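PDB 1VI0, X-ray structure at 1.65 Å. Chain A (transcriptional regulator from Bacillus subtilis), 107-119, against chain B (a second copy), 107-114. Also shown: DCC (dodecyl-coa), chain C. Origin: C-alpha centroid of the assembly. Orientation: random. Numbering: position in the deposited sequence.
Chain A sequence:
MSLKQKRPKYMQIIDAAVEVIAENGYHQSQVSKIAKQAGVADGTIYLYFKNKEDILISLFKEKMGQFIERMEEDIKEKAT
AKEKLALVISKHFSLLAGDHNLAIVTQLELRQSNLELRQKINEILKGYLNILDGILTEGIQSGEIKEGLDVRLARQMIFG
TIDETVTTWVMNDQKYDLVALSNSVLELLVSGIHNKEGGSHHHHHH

Chain A 107-119: QLELRQSNLELRQ
Chain B 107-114: QLELRQSN

The two stretches are the same segment from two copies of one protein, and they meet in reciprocal register: the CA of A:Leu108 lies 5.8 Å from the CA of B:Ser113, and the CA of A:Ser113 lies 5.2 Å from the CA of B:Leu108. This exchange of partners means the chains run in opposite senses. Each begins at the tail of a helix, passes through a loop, and reaches an Asn114 at the N-cap position of the next helix; in chain A that helix starts at A:Leu115, with A:Arg118 N to A:Asn114 O at 3.1 Å. Together they bury 445 Å².

Two matching hydrogen bonds fix the register. B:Ser113 OG donates to A:Glu109 OE2 at 2.6 Å, and A:Ser113 OG donates to B:Glu109 OE2 at 2.6 Å, short distances that suit a hydroxyl facing a carboxylate. Both glutamates adopt m, m (chi1 -55° and -60°, chi2 -60° and -56°), which brings carboxylates near the partner although CA-to-CB points sideways in A:Glu109 and away in B:Glu109. The serines differ: A:Ser113 is p (63°) with CA-to-CB toward chain B, whereas B:Ser113 is t (166°) with CA-to-CB sideways. Different rotamers thus achieve equal bond lengths.

Each Gln112 is also m, m, folding its amide back over the loop. A:Gln112 NE2 donates to A:Glu109 O at 2.8 Å (170°); B:Gln112 NE2 donates to B:Glu109 O at 2.9 Å and to B:Glu109 OE1 at 3.0 Å, linking its loop to the glutamate that receives A:Ser113.

The leucines break the symmetry. B:Leu108 (m, t; -43°, -165°) points toward chain A and has 94 Å² covered, the largest share of any residue. Its CD1 packs 3.5 Å from A:Leu115 CD2, an apolar contact made with A:Leu115 also m, t, and its CB sits 3.7 Å from A:Ser113 CB. A:Leu108 lies between wells (-98°, 17°); its CD1 is 4.4 Å from B:Arg111 CB and its CG 4.2 Å from B:Gln112 O.

A:Arg118 (t, p, t; chi4 -75°) joins loop, interface and ligand. Its NH2 donates to A:Gln112 O at 2.7 Å, its NH1 donates to OP1 of dodecyl-CoA at 3.0 Å, and the same NH1 lies 4.4 Å from B:Leu108 CD2. Ligand OA1 lies over one face of this guanidinium and over one face of that of A:Arg111, whose CD is 3.0 Å from OA1. B:Arg111 starts toward chain A, but its end leads away, with chi1 between wells at -94°.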

# COMPACT_ATOMS: atom_id res chain seq x y z
N GLN A 107 -7.91 -4.24 0.20
CA GLN A 107 -6.52 -4.44 -0.07
C GLN A 107 -6.14 -4.57 -1.54
O GLN A 107 -4.97 -4.31 -1.91
CB GLN A 107 -5.98 -5.65 0.70
CG GLN A 107 -6.21 -5.52 2.19
CD GLN A 107 -5.88 -4.19 2.80
OE1 GLN A 107 -6.79 -3.45 3.17
NE2 GLN A 107 -4.62 -3.82 2.98
N LEU A 108 -7.13 -4.94 -2.34
CA LEU A 108 -6.90 -5.14 -3.76
C LEU A 108 -7.81 -4.30 -4.64
O LEU A 108 -7.28 -3.44 -5.38
CB LEU A 108 -7.10 -6.62 -4.13
CG LEU A 108 -5.90 -7.54 -4.25
CD1 LEU A 108 -4.63 -7.04 -3.62
CD2 LEU A 108 -6.26 -8.95 -3.70
N GLU A 109 -9.12 -4.48 -4.55
CA GLU A 109 -10.04 -3.84 -5.50
C GLU A 109 -10.19 -2.35 -5.44
O GLU A 109 -10.47 -1.70 -6.46
CB GLU A 109 -11.39 -4.57 -5.47
CG GLU A 109 -11.22 -6.08 -5.73
CD GLU A 109 -10.61 -6.39 -7.07
OE1 GLU A 109 -10.66 -5.55 -8.03
OE2 GLU A 109 -10.03 -7.48 -7.20
N LEU A 110 -10.06 -1.69 -4.31
CA LEU A 110 -10.13 -0.26 -4.21
C LEU A 110 -8.85 0.41 -4.66
O LEU A 110 -8.83 1.66 -4.77
CB LEU A 110 -10.43 0.14 -2.75
CG LEU A 110 -11.89 0.35 -2.39
CD1 LEU A 110 -12.10 0.34 -0.87
CD2 LEU A 110 -12.46 1.59 -3.02
N ARG A 111 -7.78 -0.30 -4.97
CA ARG A 111 -6.48 0.24 -5.31
C ARG A 111 -6.36 0.54 -6.81
O ARG A 111 -5.46 -0.00 -7.48
CB ARG A 111 -5.37 -0.73 -4.89
CG ARG A 111 -5.55 -1.33 -3.49
CD ARG A 111 -4.74 -0.66 -2.40
NE ARG A 111 -5.28 -0.93 -1.06
CZ ARG A 111 -4.64 -0.88 0.08
NH1 ARG A 111 -3.34 -0.58 0.13
NH2 ARG A 111 -5.28 -1.12 1.22
N GLN A 112 -7.34 1.26 -7.31
CA GLN A 112 -7.42 1.59 -8.74
C GLN A 112 -6.28 2.57 -9.05
O GLN A 112 -5.97 3.41 -8.20
CB GLN A 112 -8.79 2.16 -9.05
CG GLN A 112 -9.93 1.15 -8.82
CD GLN A 112 -9.79 -0.08 -9.71
OE1 GLN A 112 -9.50 0.03 -10.91
NE2 GLN A 112 -9.95 -1.27 -9.14
N SER A 113 -5.62 2.37 -10.19
CA SER A 113 -4.49 3.20 -10.55
C SER A 113 -4.91 4.34 -11.46
O SER A 113 -4.19 5.34 -11.62
CB SER A 113 -3.38 2.38 -11.21
OG SER A 113 -3.87 1.83 -12.42
N ASN A 114 -6.11 4.21 -12.04
CA ASN A 114 -6.54 5.43 -12.80
C ASN A 114 -6.48 6.56 -11.76
O ASN A 114 -6.90 6.32 -10.62
CB ASN A 114 -7.96 5.28 -13.30
CG ASN A 114 -8.30 6.45 -14.22
OD1 ASN A 114 -8.99 7.37 -13.82
ND2 ASN A 114 -7.76 6.36 -15.43
N LEU A 115 -5.95 7.72 -12.10
CA LEU A 115 -5.85 8.78 -11.09
C LEU A 115 -7.09 9.53 -10.81
O LEU A 115 -7.39 9.83 -9.61
CB LEU A 115 -4.64 9.67 -11.38
CG LEU A 115 -3.26 9.13 -10.99
CD1 LEU A 115 -2.25 10.29 -10.89
CD2 LEU A 115 -3.32 8.41 -9.64
N GLU A 116 -7.96 9.85 -11.77
CA GLU A 116 -9.18 10.58 -11.35
C GLU A 116 -9.90 9.79 -10.27
O GLU A 116 -10.18 10.30 -9.18
CB GLU A 116 -10.08 10.94 -12.50
CG GLU A 116 -10.91 9.82 -13.08
CD GLU A 116 -12.36 9.88 -12.65
OE1 GLU A 116 -12.88 8.91 -12.07
OE2 GLU A 116 -13.01 10.93 -12.91
N LEU A 117 -10.14 8.50 -10.52
CA LEU A 117 -10.86 7.66 -9.58
C LEU A 117 -10.12 7.47 -8.26
O LEU A 117 -10.72 7.55 -7.18
CB LEU A 117 -11.11 6.29 -10.21
CG LEU A 117 -11.81 5.24 -9.36
CD1 LEU A 117 -13.09 5.79 -8.74
CD2 LEU A 117 -12.10 3.99 -10.16
N ARG A 118 -8.81 7.26 -8.33
CA ARG A 118 -8.03 7.03 -7.11
C ARG A 118 -8.05 8.21 -6.15
O ARG A 118 -8.01 8.05 -4.90
CB ARG A 118 -6.64 6.61 -7.44
CG ARG A 118 -5.78 6.24 -6.26
CD ARG A 118 -6.56 5.27 -5.30
NE ARG A 118 -5.51 4.82 -4.37
CZ ARG A 118 -4.56 3.95 -4.69
NH1 ARG A 118 -3.58 3.68 -3.81
NH2 ARG A 118 -4.59 3.34 -5.85
N GLN A 119 -8.09 9.42 -6.70
CA GLN A 119 -8.20 10.62 -5.85
C GLN A 119 -9.51 10.64 -5.08
O GLN A 119 -9.60 11.08 -3.94
CB GLN A 119 -8.23 11.87 -6.74
CG GLN A 119 -6.87 12.43 -7.10
CD GLN A 119 -7.07 13.76 -7.83
OE1 GLN A 119 -7.87 13.80 -8.77
NE2 GLN A 119 -6.36 14.77 -7.36
N GLN B 107 4.25 2.08 -7.77
CA GLN B 107 3.43 2.21 -6.62
C GLN B 107 1.99 1.74 -6.88
O GLN B 107 1.54 0.79 -6.23
CB GLN B 107 3.34 3.67 -6.11
CG GLN B 107 4.63 4.13 -5.45
CD GLN B 107 5.14 3.23 -4.38
OE1 GLN B 107 6.20 2.60 -4.59
NE2 GLN B 107 4.47 3.06 -3.24
N LEU B 108 1.35 2.32 -7.88
CA LEU B 108 -0.02 2.02 -8.19
C LEU B 108 -0.30 0.71 -8.92
O LEU B 108 -1.48 0.30 -8.93
CB LEU B 108 -0.68 3.20 -8.89
CG LEU B 108 -0.39 4.60 -8.30
CD1 LEU B 108 -1.38 5.61 -8.83
CD2 LEU B 108 -0.42 4.59 -6.78
N GLU B 109 0.66 0.06 -9.54
CA GLU B 109 0.42 -1.20 -10.26
C GLU B 109 1.05 -2.38 -9.49
O GLU B 109 1.20 -3.47 -10.03
CB GLU B 109 1.06 -1.12 -11.65
CG GLU B 109 0.51 -0.00 -12.52
CD GLU B 109 -0.96 -0.02 -12.73
OE1 GLU B 109 -1.63 -1.07 -12.49
OE2 GLU B 109 -1.56 0.98 -13.20
N LEU B 110 1.58 -2.09 -8.33
CA LEU B 110 2.28 -3.11 -7.54
C LEU B 110 1.34 -4.23 -7.16
O LEU B 110 1.69 -5.40 -7.41
CB LEU B 110 2.87 -2.46 -6.27
CG LEU B 110 3.76 -3.39 -5.43
CD1 LEU B 110 5.10 -3.58 -6.11
CD2 LEU B 110 3.94 -2.82 -4.03
N ARG B 111 0.17 -3.91 -6.67
CA ARG B 111 -0.75 -4.98 -6.24
C ARG B 111 -1.96 -5.06 -7.14
O ARG B 111 -2.87 -4.23 -7.19
CB ARG B 111 -1.03 -4.84 -4.75
CG ARG B 111 -0.16 -5.65 -3.81
CD ARG B 111 1.21 -5.08 -3.52
NE ARG B 111 1.95 -5.83 -2.51
CZ ARG B 111 2.26 -5.48 -1.28
NH1 ARG B 111 2.97 -6.32 -0.50
NH2 ARG B 111 1.90 -4.34 -0.70
N GLN B 112 -1.94 -6.06 -8.02
CA GLN B 112 -2.91 -6.38 -9.02
C GLN B 112 -4.03 -7.32 -8.57
O GLN B 112 -3.78 -8.22 -7.77
CB GLN B 112 -2.12 -7.12 -10.16
CG GLN B 112 -1.10 -6.18 -10.80
CD GLN B 112 -1.79 -5.04 -11.53
OE1 GLN B 112 -2.95 -5.17 -11.97
NE2 GLN B 112 -1.12 -3.90 -11.64
N SER B 113 -5.21 -7.17 -9.14
CA SER B 113 -6.35 -8.04 -8.81
C SER B 113 -6.19 -9.43 -9.41
O SER B 113 -6.46 -10.45 -8.76
CB SER B 113 -7.64 -7.38 -9.31
OG SER B 113 -8.70 -8.35 -9.28
N ASN B 114 -5.72 -9.53 -10.66
CA ASN B 114 -5.52 -10.84 -11.27
C ASN B 114 -4.48 -11.66 -10.50
O ASN B 114 -3.33 -11.30 -10.37
CB ASN B 114 -5.12 -10.70 -12.73
CG ASN B 114 -4.88 -12.02 -13.42
OD1 ASN B 114 -3.72 -12.40 -13.62
ND2 ASN B 114 -5.95 -12.73 -13.77
C2 DCC C . 6.10 16.58 3.47
C4 DCC C . 4.00 16.09 2.82
C5 DCC C . 4.03 14.84 3.38
C6 DCC C . 5.26 14.48 3.98
C8 DCC C . 2.10 15.06 2.54
C10 DCC C . -11.66 0.87 6.39
C11 DCC C . -12.86 -0.09 6.21
C12 DCC C . -13.82 0.34 5.11
N9 DCC C . 2.77 16.24 2.26
N7 DCC C . 2.83 14.18 3.18
N3 DCC C . 4.99 17.02 2.85
N1 DCC C . 6.26 15.38 4.07
N6 DCC C . 5.43 13.27 4.52
C1' DCC C . 2.23 17.51 1.66
C2' DCC C . 1.34 17.29 0.42
O2' DCC C . 2.19 17.47 -0.74
C3' DCC C . 0.39 18.53 0.51
O3' DCC C . 1.19 19.72 0.19
C4' DCC C . 0.14 18.55 2.07
O4' DCC C . 1.33 18.01 2.66
C5' DCC C . -1.13 17.82 2.42
O5' DCC C . -1.22 16.49 1.85
P1 DCC C . -1.65 15.20 2.69
O11 DCC C . -1.67 14.07 1.79
O12 DCC C . -0.76 15.15 3.97
O6 DCC C . -3.05 15.55 3.25
P2 DCC C . -4.17 15.56 2.22
O21 DCC C . -5.44 15.55 3.04
O22 DCC C . -3.93 16.63 1.25
O7 DCC C . -4.19 14.16 1.40
CPA DCC C . -4.89 13.00 2.03
CPB DCC C . -4.78 11.76 1.10
CP8 DCC C . -3.34 11.63 0.57
CP7 DCC C . -5.71 12.03 -0.09
CP9 DCC C . -5.30 10.52 1.72
OP3 DCC C . -2.41 11.68 1.60
CP6 DCC C . -3.13 10.39 -0.28
OP2 DCC C . -3.72 10.27 -1.34
NP2 DCC C . -2.27 9.55 0.23
CP5 DCC C . -1.97 8.24 -0.48
CP4 DCC C . -2.85 7.18 0.28
CP3 DCC C . -2.83 5.84 -0.47
OP1 DCC C . -3.22 5.78 -1.63
NP1 DCC C . -2.34 4.84 0.19
CP2 DCC C . -2.19 3.46 -0.32
CP1 DCC C . -3.14 2.67 0.52
S DCC C . -4.82 3.31 0.71
P3 DCC C . 0.77 20.99 -0.72
O31 DCC C . -0.01 20.50 -1.86
O32 DCC C . -0.03 21.92 0.10
O33 DCC C . 2.11 21.56 -1.09
CA1 DCC C . -5.61 2.66 -0.78
CA2 DCC C . -7.16 2.62 -0.68
OA1 DCC C . -4.97 2.23 -1.72
CA3 DCC C . -7.67 1.40 0.12
CA4 DCC C . -8.51 1.63 1.32
CA5 DCC C . -7.81 1.42 2.64
CA6 DCC C . -8.66 0.79 3.73
CA7 DCC C . -9.06 1.71 4.86
CA8 DCC C . -9.17 1.15 6.23
CA9 DCC C . -10.30 0.16 6.47